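Local structure of transcriptional regulator, MarR/EmrR family (Clostridium acetobutylicum, 3JW4) at residues Tyr49-Glu52 with Asn53-Ser56; Ala108-Val111 with Glu112-Asn116. The protein probably binds DNA as a dimeric transcription factor of the MarR/EmrR family, regulating gene expression through a winged helix-turn-helix domain. All coordinates share one frame; numbering follows the deposited sequence.

Interaction 1: residues Tyr49-Glu52 with Asn53-Ser56. With GOL (glycerol), chain E.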
loop_
_atom_site.group_PDB
_atom_site.type_symbol
_atom_site.label_atom_id
_atom_site.label_comp_id
_atom_site.label_asym_id
_atom_site.label_seq_id
_atom_site.Cartn_x
_atom_site.Cartn_y
_atom_site.Cartn_z
ATOM N N TYR B 49 -15.934 -10.607 -3.414
ATOM C CA TYR B 49 -16.973 -9.584 -3.512
ATOM C C TYR B 49 -18.115 -10.139 -4.365
ATOM O O TYR B 49 -19.289 -10.005 -4.027
ATOM C CB TYR B 49 -16.410 -8.291 -4.147
ATOM C CG TYR B 49 -17.434 -7.187 -4.228
ATOM C CD1 TYR B 49 -17.733 -6.411 -3.095
ATOM C CD2 TYR B 49 -18.170 -6.972 -5.385
ATOM C CE1 TYR B 49 -18.719 -5.415 -3.131
ATOM C CE2 TYR B 49 -19.175 -5.964 -5.437
ATOM C CZ TYR B 49 -19.432 -5.196 -4.303
ATOM O OH TYR B 49 -20.385 -4.209 -4.327
ATOM N N ILE B 50 -17.772 -10.807 -5.463
ATOM C CA ILE B 50 -18.791 -11.376 -6.310
ATOM C C ILE B 50 -19.574 -12.440 -5.542
ATOM O O ILE B 50 -20.789 -12.410 -5.516
ATOM C CB ILE B 50 -18.248 -11.971 -7.597
ATOM C CG1 ILE B 50 -17.560 -10.926 -8.474
ATOM C CG2 ILE B 50 -19.362 -12.609 -8.370
ATOM C CD1 ILE B 50 -16.695 -11.547 -9.567
ATOM N N TYR B 51 -18.880 -13.358 -4.892
ATOM C CA TYR B 51 -19.537 -14.402 -4.124
ATOM C C TYR B 51 -20.511 -13.815 -3.072
ATOM O O TYR B 51 -21.627 -14.272 -2.942
ATOM C CB TYR B 51 -18.501 -15.278 -3.425
ATOM C CG TYR B 51 -19.073 -16.516 -2.757
ATOM C CD1 TYR B 51 -19.739 -17.453 -3.500
ATOM C CD2 TYR B 51 -18.933 -16.741 -1.392
ATOM C CE1 TYR B 51 -20.262 -18.579 -2.935
ATOM C CE2 TYR B 51 -19.464 -17.895 -0.798
ATOM C CZ TYR B 51 -20.130 -18.812 -1.603
ATOM O OH TYR B 51 -20.696 -19.975 -1.132
ATOM N N GLU B 52 -20.076 -12.783 -2.362
ATOM C CA GLU B 52 -20.890 -12.175 -1.301
ATOM C C GLU B 52 -22.126 -11.428 -1.806
ATOM O O GLU B 52 -23.116 -11.410 -1.133
ATOM C CB GLU B 52 -20.048 -11.192 -0.494
ATOM C CG GLU B 52 -18.990 -11.855 0.317
ATOM C CD GLU B 52 -19.286 -11.907 1.817
ATOM O OE1 GLU B 52 -18.292 -11.863 2.587
ATOM O OE2 GLU B 52 -20.484 -12.000 2.223
ATOM N N ASN B 53 -22.060 -10.831 -2.997
ATOM C CA ASN B 53 -23.091 -9.918 -3.459
ATOM C C ASN B 53 -23.846 -10.379 -4.684
ATOM O O ASN B 53 -24.728 -9.664 -5.149
ATOM C CB ASN B 53 -22.472 -8.550 -3.732
ATOM C CG ASN B 53 -21.861 -7.938 -2.490
ATOM O OD1 ASN B 53 -22.577 -7.444 -1.625
ATOM N ND2 ASN B 53 -20.535 -7.969 -2.393
ATOM N N GLN B 54 -23.534 -11.568 -5.203
ATOM C CA GLN B 54 -24.110 -12.026 -6.468
ATOM C C GLN B 54 -25.648 -12.110 -6.466
ATOM O O GLN B 54 -26.275 -11.926 -7.512
ATOM C CB GLN B 54 -23.507 -13.374 -6.921
ATOM C CG GLN B 54 -23.737 -14.553 -5.989
ATOM C CD GLN B 54 -22.951 -15.812 -6.357
ATOM O OE1 GLN B 54 -22.070 -15.788 -7.181
ATOM N NE2 GLN B 54 -23.259 -16.914 -5.696
ATOM N N GLU B 55 -26.256 -12.402 -5.325
ATOM C CA GLU B 55 -27.730 -12.526 -5.258
ATOM C C GLU B 55 -28.433 -11.167 -5.320
ATOM O O GLU B 55 -29.649 -11.096 -5.565
ATOM C CB GLU B 55 -28.169 -13.310 -4.024
ATOM C CG GLU B 55 -27.962 -14.806 -4.189
ATOM C CD GLU B 55 -28.516 -15.623 -3.037
ATOM O OE1 GLU B 55 -29.376 -15.122 -2.264
ATOM O OE2 GLU B 55 -28.083 -16.778 -2.909
ATOM N N SER B 56 -27.662 -10.105 -5.087
ATOM C CA SER B 56 -28.085 -8.710 -5.292
ATOM C C SER B 56 -28.060 -8.259 -6.750
ATOM O O SER B 56 -28.696 -7.239 -7.111
ATOM C CB SER B 56 -27.117 -7.769 -4.584
ATOM O OG SER B 56 -27.355 -7.810 -3.207
HETATM C C1 GOL E . -21.499 -22.725 -5.878
HETATM O O1 GOL E . -21.098 -23.826 -5.081
HETATM C C2 GOL E . -21.970 -21.582 -4.988
HETATM O O2 GOL E . -21.337 -21.662 -3.712
HETATM C C3 GOL E . -21.685 -20.234 -5.676
HETATM O O3 GOL E . -22.628 -19.906 -6.680
HETATM O O HOH W 1 -25.246 -12.685 -2.809
HETATM O O HOH W 2 -24.695 -8.824 0.355
#
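Asn53 folds its side chain back over Tyr49, one turn earlier at the end of helix 41-53, and this is the tight part of the contact. With chi1 at -61°, CG lies beside the backbone N, and the amide is brought back to the carbonyl already bound by the backbone N-H of Asn53. Tyr49 O therefore accepts twice, from Asn53 ND2 at 2.9 Å and from Asn53 N at 3.1 Å. The same ND2 sits over one face of the Tyr49 ring, displaced toward its rim, 3.2 Å from CE1; ring and amide planes are 40° apart. A short polar amide suits a position where the regular helical bonds run out. Asn53 N also reaches Ile50 O, from well above that carbonyl's plane, while Gln54 N makes a weak bond to Ile50 O. The buried side chain of Ile50 packs on Ile101 and Val103 of strand 100-103, where a branched hydrocarbon belongs. Gln54 is fixed to the same strand by OE1, which accepts from Val103 N; its NE2 and Tyr51 OH hydrogen-bond a glycerol, probably from the crystallisation liquor.

The other side is looser and wet. One water bridges Glu52 O and Glu55 N; a second donates to Asn53 OD1 at 3.2 Å and only weakly to Glu52 O. A side-chain amide and waters gathered round the last carbonyls mark the C-terminal end of helix 41-53, where the chain turns toward helix 60-64 in the winged helix-turn-helix fold.

Interaction 2: residues Ala108-Val111 with Glu112-Asn116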
loop_
_atom_site.group_PDB
_atom_site.type_symbol
_atom_site.label_atom_id
_atom_site.label_comp_id
_atom_site.label_asym_id
_atom_site.label_seq_id
_atom_site.Cartn_x
_atom_site.Cartn_y
_atom_site.Cartn_z
ATOM N N ALA B 108 -16.263 -20.777 -5.979
ATOM C CA ALA B 108 -16.634 -20.805 -4.551
ATOM C C ALA B 108 -15.573 -21.558 -3.721
ATOM O O ALA B 108 -15.170 -21.085 -2.660
ATOM C CB ALA B 108 -18.082 -21.388 -4.343
ATOM N N ALA B 109 -15.094 -22.702 -4.210
ATOM C CA ALA B 109 -13.991 -23.430 -3.554
ATOM C C ALA B 109 -12.727 -22.552 -3.456
ATOM O O ALA B 109 -12.087 -22.497 -2.406
ATOM C CB ALA B 109 -13.681 -24.773 -4.292
ATOM N N LEU B 110 -12.405 -21.821 -4.519
ATOM C CA LEU B 110 -11.249 -20.918 -4.528
ATOM C C LEU B 110 -11.389 -19.718 -3.553
ATOM O O LEU B 110 -10.406 -19.327 -2.933
ATOM C CB LEU B 110 -11.023 -20.392 -5.937
ATOM C CG LEU B 110 -9.806 -19.546 -6.298
ATOM C CD1 LEU B 110 -8.649 -20.397 -6.579
ATOM C CD2 LEU B 110 -10.133 -18.667 -7.518
ATOM N N VAL B 111 -12.593 -19.145 -3.436
ATOM C CA VAL B 111 -12.862 -18.080 -2.478
ATOM C C VAL B 111 -12.448 -18.554 -1.082
ATOM O O VAL B 111 -11.823 -17.837 -0.331
ATOM C CB VAL B 111 -14.367 -17.717 -2.445
ATOM C CG1 VAL B 111 -14.750 -17.117 -1.077
ATOM C CG2 VAL B 111 -14.725 -16.750 -3.576
ATOM N N GLU B 112 -12.781 -19.795 -0.760
ATOM C CA GLU B 112 -12.520 -20.303 0.559
ATOM C C GLU B 112 -11.021 -20.439 0.811
ATOM O O GLU B 112 -10.552 -20.070 1.881
ATOM C CB GLU B 112 -13.251 -21.628 0.819
ATOM C CG GLU B 112 -13.291 -21.950 2.312
ATOM C CD GLU B 112 -13.786 -23.345 2.613
ATOM O OE1 GLU B 112 -14.549 -23.942 1.795
ATOM O OE2 GLU B 112 -13.384 -23.846 3.683
ATOM N N GLU B 113 -10.264 -20.930 -0.164
ATOM C CA GLU B 113 -8.817 -21.006 -0.006
ATOM C C GLU B 113 -8.206 -19.596 0.125
ATOM O O GLU B 113 -7.382 -19.423 0.986
ATOM C CB GLU B 113 -8.123 -21.802 -1.123
ATOM C CG GLU B 113 -8.505 -23.309 -1.199
ATOM C CD GLU B 113 -7.745 -24.221 -0.208
ATOM O OE1 GLU B 113 -6.996 -23.711 0.667
ATOM O OE2 GLU B 113 -7.909 -25.467 -0.300
ATOM N N PHE B 114 -8.654 -18.616 -0.683
ATOM C CA PHE B 114 -8.262 -17.207 -0.527
ATOM C C PHE B 114 -8.503 -16.774 0.920
ATOM O O PHE B 114 -7.589 -16.374 1.606
ATOM C CB PHE B 114 -9.057 -16.232 -1.434
ATOM C CG PHE B 114 -8.439 -15.967 -2.789
ATOM C CD1 PHE B 114 -7.249 -15.252 -2.909
ATOM C CD2 PHE B 114 -9.097 -16.382 -3.966
ATOM C CE1 PHE B 114 -6.700 -14.991 -4.167
ATOM C CE2 PHE B 114 -8.553 -16.127 -5.246
ATOM C CZ PHE B 114 -7.348 -15.434 -5.349
ATOM N N ASN B 115 -9.756 -16.867 1.353
ATOM C CA ASN B 115 -10.147 -16.453 2.693
ATOM C C ASN B 115 -9.302 -17.074 3.789
ATOM O O ASN B 115 -8.906 -16.373 4.713
ATOM C CB ASN B 115 -11.631 -16.721 2.954
ATOM C CG ASN B 115 -12.528 -15.763 2.188
ATOM O OD1 ASN B 115 -12.038 -14.882 1.476
ATOM N ND2 ASN B 115 -13.839 -15.947 2.302
ATOM N N ASN B 116 -8.993 -18.361 3.683
ATOM C CA ASN B 116 -8.149 -18.985 4.705
ATOM C C ASN B 116 -6.747 -18.376 4.769
ATOM O O ASN B 116 -6.208 -18.209 5.850
ATOM C CB ASN B 116 -8.061 -20.492 4.524
ATOM C CG ASN B 116 -9.420 -21.159 4.637
ATOM O OD1 ASN B 116 -10.279 -20.698 5.381
ATOM N ND2 ASN B 116 -9.638 -22.201 3.861
#
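Helix 105-126, which follows the wing strands of the MarR fold, carries this contact on two successive turns, where Leu110 and Val111 meet Phe114 and Asn115. Leu110 and Phe114 lie side by side and point the same way, as i, i+4 partners on one helix face do. Leu110 CD2 comes within 3.8 Å of Phe114 CE2, and CG is equally near that ring carbon, so the branched end of Leu110 lies against the CD2–CE2 rim of the ring. The Phe114 chi1 of -91° is displaced from the usual staggered value and leaves Phe114 CD2 3.4 Å from Leu110 O, while the CA of Val111 lies at the ring edge. Leu39 and Ile47 continue the apolar cover of both side chains, a setting that suits large hydrocarbon groups.

Val111 and Asn115 form the neighbouring pair. Val111 puts CG1 anti to the backbone N (chi1 154°), where it runs alongside the amide, 3.7 Å from Asn115 ND2; its other methyl, CG2, packs on Tyr51.

Below these side chains the backbone is regular: Phe114 N binds Leu110 O at 2.9 Å and Asn115 N binds Val111 O at 2.8 Å, both almost straight. The turn before is slacker, with Glu112 N shared weakly between Ala108 O and Ala109 O. Glu112 and Glu113 are exposed on the solvent side of the helix, where charged carboxylates can stay hydrated. The chemistry thus implies an amphipathic helix: main-chain bonds hold the turns together, and van der Waals packing of Leu110 on Phe114 gives the inward face its apolar character, with Asn115 at its border.

How the interactions relate
Following the chain from the N terminus, interaction 1 comes first, where helix 41-53 gives way to the loop before helix 60-64. The chain then passes through helix 74-83 and the antiparallel strands 87-90 and 100-103 before interaction 2 forms within helix 105-126. Each contact joins adjoining segments, so neither closes a long loop, and the two stand in series without nesting or crossing. Their centres are 14 Å apart, yet they touch in space: Tyr51 CE1 lies 3.8 Å from Ala108 CB. Through Tyr51 and Ile47, helix 41-53 is packed against helix 105-126, while strand 100-103 also meets the end of the earlier helix.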